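Local coordinates for protein chitinase (Paenibacillus sp. FPU-7, PDB 5GZT) that probably hydrolyses chitin and chitodextrins, cutting internal beta-1,4 linkages between N-acetylglucosamine units at random, at residues B[200-205]-B[237-242]; B[1024-1029]-B[1087-1092]. All blocks are in the same frame, centred on the assembly; numbering follows the deposited sequence.

Contact 1: residues B[200-205]-B[237-242]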
loop_
_atom_site.group_PDB
_atom_site.type_symbol
_atom_site.label_atom_id
_atom_site.label_comp_id
_atom_site.label_asym_id
_atom_site.label_seq_id
_atom_site.Cartn_x
_atom_site.Cartn_y
_atom_site.Cartn_z
ATOM N N LYS B 200 5.960 22.291 10.191
ATOM C CA LYS B 200 5.828 23.446 11.057
ATOM C C LYS B 200 6.799 23.380 12.215
ATOM O O LYS B 200 6.889 22.344 12.911
ATOM C CB LYS B 200 4.421 23.575 11.636
ATOM C CG LYS B 200 3.348 23.970 10.630
ATOM C CD LYS B 200 2.088 24.525 11.301
ATOM C CE LYS B 200 1.560 23.564 12.365
ATOM N NZ LYS B 200 0.249 23.947 12.963
ATOM N N PHE B 201 7.478 24.519 12.425
ATOM C CA PHE B 201 8.436 24.720 13.522
ATOM C C PHE B 201 8.458 26.183 13.999
ATOM O O PHE B 201 8.238 27.126 13.204
ATOM C CB PHE B 201 9.852 24.254 13.124
ATOM C CG PHE B 201 10.376 24.832 11.817
ATOM C CD1 PHE B 201 9.956 24.336 10.585
ATOM C CD2 PHE B 201 11.356 25.822 11.809
ATOM C CE1 PHE B 201 10.472 24.839 9.373
ATOM C CE2 PHE B 201 11.869 26.326 10.601
ATOM C CZ PHE B 201 11.423 25.842 9.381
ATOM N N ASN B 202 8.676 26.349 15.309
ATOM C CA ASN B 202 9.003 27.655 15.928
ATOM C C ASN B 202 10.517 27.895 15.816
ATOM O O ASN B 202 11.305 27.108 16.359
ATOM C CB ASN B 202 8.557 27.717 17.402
ATOM C CG ASN B 202 7.034 27.844 17.560
ATOM O OD1 ASN B 202 6.368 28.647 16.876
ATOM N ND2 ASN B 202 6.479 27.078 18.496
ATOM N N ALA B 203 10.910 28.951 15.083
ATOM C CA ALA B 203 12.328 29.340 14.909
ATOM C C ALA B 203 12.634 30.624 15.689
ATOM O O ALA B 203 12.387 31.737 15.211
ATOM C CB ALA B 203 12.690 29.508 13.431
ATOM N N TYR B 204 13.169 30.449 16.897
ATOM C CA TYR B 204 13.677 31.561 17.688
ATOM C C TYR B 204 14.947 32.083 16.998
ATOM O O TYR B 204 15.723 31.310 16.398
ATOM C CB TYR B 204 13.946 31.138 19.134
ATOM C CG TYR B 204 12.769 30.451 19.827
ATOM C CD1 TYR B 204 11.467 30.977 19.748
ATOM C CD2 TYR B 204 12.962 29.275 20.568
ATOM C CE1 TYR B 204 10.403 30.354 20.379
ATOM C CE2 TYR B 204 11.904 28.649 21.196
ATOM C CZ TYR B 204 10.630 29.191 21.101
ATOM O OH TYR B 204 9.583 28.576 21.731
ATOM N N GLY B 205 15.124 33.403 17.048
ATOM C CA GLY B 205 16.195 34.073 16.314
ATOM C C GLY B 205 16.008 33.988 14.813
ATOM O O GLY B 205 16.973 33.741 14.066
ATOM N N ALA B 237 5.285 34.817 13.595
ATOM C CA ALA B 237 6.143 35.297 14.684
ATOM C C ALA B 237 7.288 34.266 14.987
ATOM O O ALA B 237 8.280 34.267 14.244
ATOM C CB ALA B 237 5.302 35.717 15.898
ATOM N N PRO B 238 7.176 33.383 16.022
ATOM C CA PRO B 238 8.149 32.276 15.889
ATOM C C PRO B 238 7.728 31.218 14.806
ATOM O O PRO B 238 8.599 30.508 14.275
ATOM C CB PRO B 238 8.209 31.678 17.311
ATOM C CG PRO B 238 6.885 31.994 17.922
ATOM C CD PRO B 238 6.340 33.227 17.239
ATOM N N GLU B 239 6.430 31.154 14.466
ATOM C CA GLU B 239 5.873 30.132 13.550
ATOM C C GLU B 239 6.425 30.189 12.107
ATOM O O GLU B 239 6.276 31.196 11.426
ATOM C CB GLU B 239 4.329 30.254 13.509
ATOM C CG GLU B 239 3.591 29.536 14.640
ATOM C CD GLU B 239 3.232 28.102 14.277
ATOM O OE1 GLU B 239 2.317 27.911 13.446
ATOM O OE2 GLU B 239 3.873 27.167 14.811
ATOM N N VAL B 240 7.057 29.120 11.635
ATOM C CA VAL B 240 7.431 29.033 10.216
ATOM C C VAL B 240 7.027 27.670 9.714
ATOM O O VAL B 240 7.174 26.700 10.421
ATOM C CB VAL B 240 8.925 29.329 9.947
ATOM C CG1 VAL B 240 9.797 28.737 11.021
ATOM C CG2 VAL B 240 9.376 28.850 8.563
ATOM N N THR B 241 6.506 27.619 8.498
ATOM C CA THR B 241 5.912 26.400 7.942
ATOM C C THR B 241 6.495 26.129 6.541
ATOM O O THR B 241 6.365 26.966 5.636
ATOM C CB THR B 241 4.368 26.506 7.856
ATOM O OG1 THR B 241 4.023 27.366 6.765
ATOM C CG2 THR B 241 3.754 27.041 9.155
ATOM N N PHE B 242 7.164 24.991 6.371
ATOM C CA PHE B 242 7.688 24.643 5.070
ATOM C C PHE B 242 6.654 23.771 4.332
ATOM O O PHE B 242 5.993 22.935 4.955
ATOM C CB PHE B 242 9.027 23.943 5.211
ATOM C CG PHE B 242 9.487 23.304 3.949
ATOM C CD1 PHE B 242 10.037 24.073 2.936
ATOM C CD2 PHE B 242 9.321 21.938 3.750
ATOM C CE1 PHE B 242 10.449 23.493 1.749
ATOM C CE2 PHE B 242 9.721 21.355 2.567
ATOM C CZ PHE B 242 10.279 22.135 1.559
#

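Contact 2: residues B[1024-1029]-B[1087-1092]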
loop_
_atom_site.group_PDB
_atom_site.type_symbol
_atom_site.label_atom_id
_atom_site.label_comp_id
_atom_site.label_asym_id
_atom_site.label_seq_id
_atom_site.Cartn_x
_atom_site.Cartn_y
_atom_site.Cartn_z
ATOM N N ARG B 1024 9.133 -13.725 -35.371
ATOM C CA ARG B 1024 10.333 -13.036 -34.858
ATOM C C ARG B 1024 10.855 -13.865 -33.707
ATOM O O ARG B 1024 10.224 -14.826 -33.305
ATOM C CB ARG B 1024 10.036 -11.608 -34.429
ATOM C CG ARG B 1024 9.697 -10.705 -35.622
ATOM C CD ARG B 1024 9.427 -9.269 -35.174
ATOM N NE ARG B 1024 9.064 -8.473 -36.338
ATOM C CZ ARG B 1024 9.924 -8.039 -37.273
ATOM N NH1 ARG B 1024 11.242 -8.198 -37.155
ATOM N NH2 ARG B 1024 9.463 -7.391 -38.330
ATOM N N GLY B 1025 12.048 -13.568 -33.231
ATOM C CA GLY B 1025 12.692 -14.491 -32.279
ATOM C C GLY B 1025 14.006 -13.973 -31.715
ATOM O O GLY B 1025 14.425 -12.881 -32.078
ATOM N N TRP B 1026 14.587 -14.705 -30.743
ATOM C CA TRP B 1026 15.862 -14.333 -30.133
ATOM C C TRP B 1026 16.702 -15.602 -29.923
ATOM O O TRP B 1026 16.153 -16.686 -29.743
ATOM C CB TRP B 1026 15.691 -13.631 -28.766
ATOM C CG TRP B 1026 15.034 -12.336 -28.784
ATOM C CD1 TRP B 1026 15.609 -11.085 -28.757
ATOM C CD2 TRP B 1026 13.631 -12.137 -28.829
ATOM N NE1 TRP B 1026 14.616 -10.111 -28.802
ATOM C CE2 TRP B 1026 13.398 -10.741 -28.856
ATOM C CE3 TRP B 1026 12.547 -13.015 -28.903
ATOM C CZ2 TRP B 1026 12.120 -10.205 -28.942
ATOM C CZ3 TRP B 1026 11.270 -12.481 -28.980
ATOM C CH2 TRP B 1026 11.071 -11.084 -28.983
ATOM N N VAL B 1027 18.037 -15.434 -29.920
ATOM C CA VAL B 1027 18.995 -16.535 -29.589
ATOM C C VAL B 1027 19.604 -16.233 -28.219
ATOM O O VAL B 1027 19.396 -15.125 -27.664
ATOM C CB VAL B 1027 20.090 -16.716 -30.683
ATOM C CG1 VAL B 1027 19.501 -17.374 -31.934
ATOM C CG2 VAL B 1027 20.789 -15.412 -31.056
ATOM N N ASN B 1028 20.353 -17.205 -27.651
ATOM C CA ASN B 1028 20.921 -17.087 -26.292
ATOM C C ASN B 1028 19.864 -16.697 -25.293
ATOM O O ASN B 1028 19.956 -15.663 -24.612
ATOM C CB ASN B 1028 22.057 -16.074 -26.233
ATOM C CG ASN B 1028 23.272 -16.498 -27.072
ATOM O OD1 ASN B 1028 23.606 -17.679 -27.170
ATOM N ND2 ASN B 1028 23.925 -15.514 -27.695
ATOM N N VAL B 1029 18.812 -17.501 -25.260
ATOM C CA VAL B 1029 17.714 -17.250 -24.360
ATOM C C VAL B 1029 17.752 -18.326 -23.261
ATOM O O VAL B 1029 17.639 -19.540 -23.555
ATOM C CB VAL B 1029 16.349 -17.266 -25.090
ATOM C CG1 VAL B 1029 15.223 -17.055 -24.073
ATOM C CG2 VAL B 1029 16.313 -16.195 -26.176
ATOM N N PHE B 1087 14.106 -18.764 -28.905
ATOM C CA PHE B 1087 12.707 -18.486 -28.589
ATOM C C PHE B 1087 12.088 -17.837 -29.807
ATOM O O PHE B 1087 12.618 -16.836 -30.282
ATOM C CB PHE B 1087 12.646 -17.480 -27.427
ATOM C CG PHE B 1087 11.253 -17.058 -27.058
ATOM C CD1 PHE B 1087 10.658 -15.927 -27.669
ATOM C CD2 PHE B 1087 10.542 -17.742 -26.095
ATOM C CE1 PHE B 1087 9.363 -15.532 -27.329
ATOM C CE2 PHE B 1087 9.244 -17.343 -25.745
ATOM C CZ PHE B 1087 8.646 -16.236 -26.373
ATOM N N ILE B 1088 10.950 -18.356 -30.246
ATOM C CA ILE B 1088 10.249 -17.874 -31.456
ATOM C C ILE B 1088 8.817 -17.400 -31.091
ATOM O O ILE B 1088 8.119 -18.111 -30.427
ATOM C CB ILE B 1088 10.150 -18.993 -32.519
ATOM C CG1 ILE B 1088 11.534 -19.481 -32.944
ATOM C CG2 ILE B 1088 9.413 -18.536 -33.779
ATOM C CD1 ILE B 1088 12.489 -18.407 -33.490
ATOM N N THR B 1089 8.390 -16.257 -31.615
ATOM C CA THR B 1089 7.045 -15.703 -31.383
ATOM C C THR B 1089 6.402 -15.448 -32.714
ATOM O O THR B 1089 7.020 -14.837 -33.617
ATOM C CB THR B 1089 7.112 -14.443 -30.530
ATOM O OG1 THR B 1089 5.867 -13.746 -30.573
ATOM C CG2 THR B 1089 8.293 -13.522 -30.923
ATOM N N TYR B 1090 5.204 -15.982 -32.857
ATOM C CA TYR B 1090 4.560 -16.065 -34.156
ATOM C C TYR B 1090 3.048 -16.156 -33.995
ATOM O O TYR B 1090 2.585 -16.277 -32.820
ATOM C CB TYR B 1090 5.130 -17.262 -34.960
ATOM C CG TYR B 1090 4.834 -18.625 -34.405
ATOM C CD1 TYR B 1090 5.426 -19.077 -33.206
ATOM C CD2 TYR B 1090 3.993 -19.481 -35.061
ATOM C CE1 TYR B 1090 5.125 -20.327 -32.683
ATOM C CE2 TYR B 1090 3.713 -20.770 -34.568
ATOM C CZ TYR B 1090 4.274 -21.195 -33.380
ATOM O OH TYR B 1090 3.935 -22.456 -32.901
ATOM N N ASP B 1091 2.281 -16.098 -35.118
ATOM C CA ASP B 1091 0.863 -16.466 -35.125
ATOM C C ASP B 1091 0.726 -17.839 -35.684
ATOM O O ASP B 1091 1.349 -18.110 -36.675
ATOM C CB ASP B 1091 -0.047 -15.543 -36.033
ATOM C CG ASP B 1091 -0.612 -14.324 -35.296
ATOM O OD1 ASP B 1091 -0.975 -14.478 -34.097
ATOM O OD2 ASP B 1091 -0.554 -13.189 -35.889
ATOM N N ASP B 1092 -0.215 -18.632 -35.159
ATOM C CA ASP B 1092 -0.562 -19.946 -35.755
ATOM C C ASP B 1092 -2.031 -20.108 -35.939
ATOM O O ASP B 1092 -2.779 -19.104 -35.816
ATOM C CB ASP B 1092 0.058 -21.124 -34.955
ATOM C CG ASP B 1092 -0.664 -21.413 -33.623
ATOM O OD1 ASP B 1092 -1.605 -20.655 -33.244
ATOM O OD2 ASP B 1092 -0.226 -22.391 -32.954
#

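Contact 1: residues B[200-205]-B[237-242]
V240 CG1 sits over one face of the F201 ring, offset toward the rim, in a CH-pi contact 3.6 Å from the ring centroid. F201 CG lies between the backbone N and the carbonyl carbon (chi1 52°), 4.0 Å from V240 CG1; the ring crosses the V240 side chain obliquely, and V240 CG2 touches CZ. A203 CB extends the patch, 3.8 Å from V240 CG1. An alanine at F201 would probably leave V240 CG1 without the ring face it packs on and open a gap toward V257. F201 and A203 touch V257 and T259 of strand 251-261, consistent with two beta sheets packed face to face, this side inward. Strands 197-203 and 239-243 are the central two of a four-stranded antiparallel sheet. F201 and V240 form a hydrogen-bonded pair: F201 N to V240 O is 3.0 Å, and V240 N to F201 O is 2.8 Å. A203 N donates to P238 O at 2.9 Å. On the face bearing K200, N202, E239 and T241, the tight K200 CG to T241 CG2 approach is 3.4 Å. N202 OD1 rests against P238 CG, while K200 NZ stays 4.5 Å from E239 OE1, beyond a salt bridge.

Contact 2: residues B[1024-1029]-B[1087-1092]
W1026 and F1087 meet rim to rim, with neither ring over the face of the other. Their planes are inclined at 46°, and F1087 CD1 comes up at the indole edge, near its plane, 3.7 Å from W1026 CE3. The two side chains run side by side in the same direction from facing strands. T1089 CG2 approaches the same six-membered ring obliquely, 3.7 Å from W1026 CZ3, so the phenyl and the threonine methyl both bear on one end of the indole. At its other end NE1 is hydrogen-bonded to the backbone carbonyl O of E977, which is likely to limit the ring's rotation. The F1087 ring also meets Y1076, and its CB packs on V1029 CG2.

These strands belong to the four-stranded antiparallel sheet inserted between the last two strands of the second family 18 TIM barrel, the alpha+beta insertion known from chitinases of this family. Strand 1024-1026 is its outermost strand on this side. Four backbone bonds join it to 1087-1089, two at R1024–T1089 and two at W1026–F1087, the R1024 N to T1089 O bond being 3.0 Å.

Between them G1025 faces I1088, whose CD1 lies 4.1 Å from G1025 CA; a CB at this glycine would fall within clashing distance of that methyl and of F1087 O. T1089 CG2 rests 3.3 Å from R1024 O, while OG1 accepts the backbone N-H of Q983. The guanidinium of R1024 leads away from 1087-1092 to a salt bridge between its NE and D971 OD1, in the M-T-Y-D sequence of the barrel.

How the contacts relate
Contact 1 closes in the chain well before contact 2 opens, and the two lie on opposite sides of the chain's centre, their own centres 63 Å apart and their nearest atoms about 44 Å. They share no sheet. Segments 200-205 and 237-242 belong to the antiparallel sheet of strands 184-191, 197-203, 239-243 and 233-235, earlier in the chain than the first family 18 barrel strands, whereas 1024-1029 and 1087-1092 lie within the second family 18 domain. Between them along the chain come that first barrel and the immunoglobulin-like domain. Both pair antiparallel strands that are distant in sequence, but contact 1 joins the middle of its sheet and contact 2 one of its edges. Neither touches the other, so each belongs to the internal packing of a separate part of the chain.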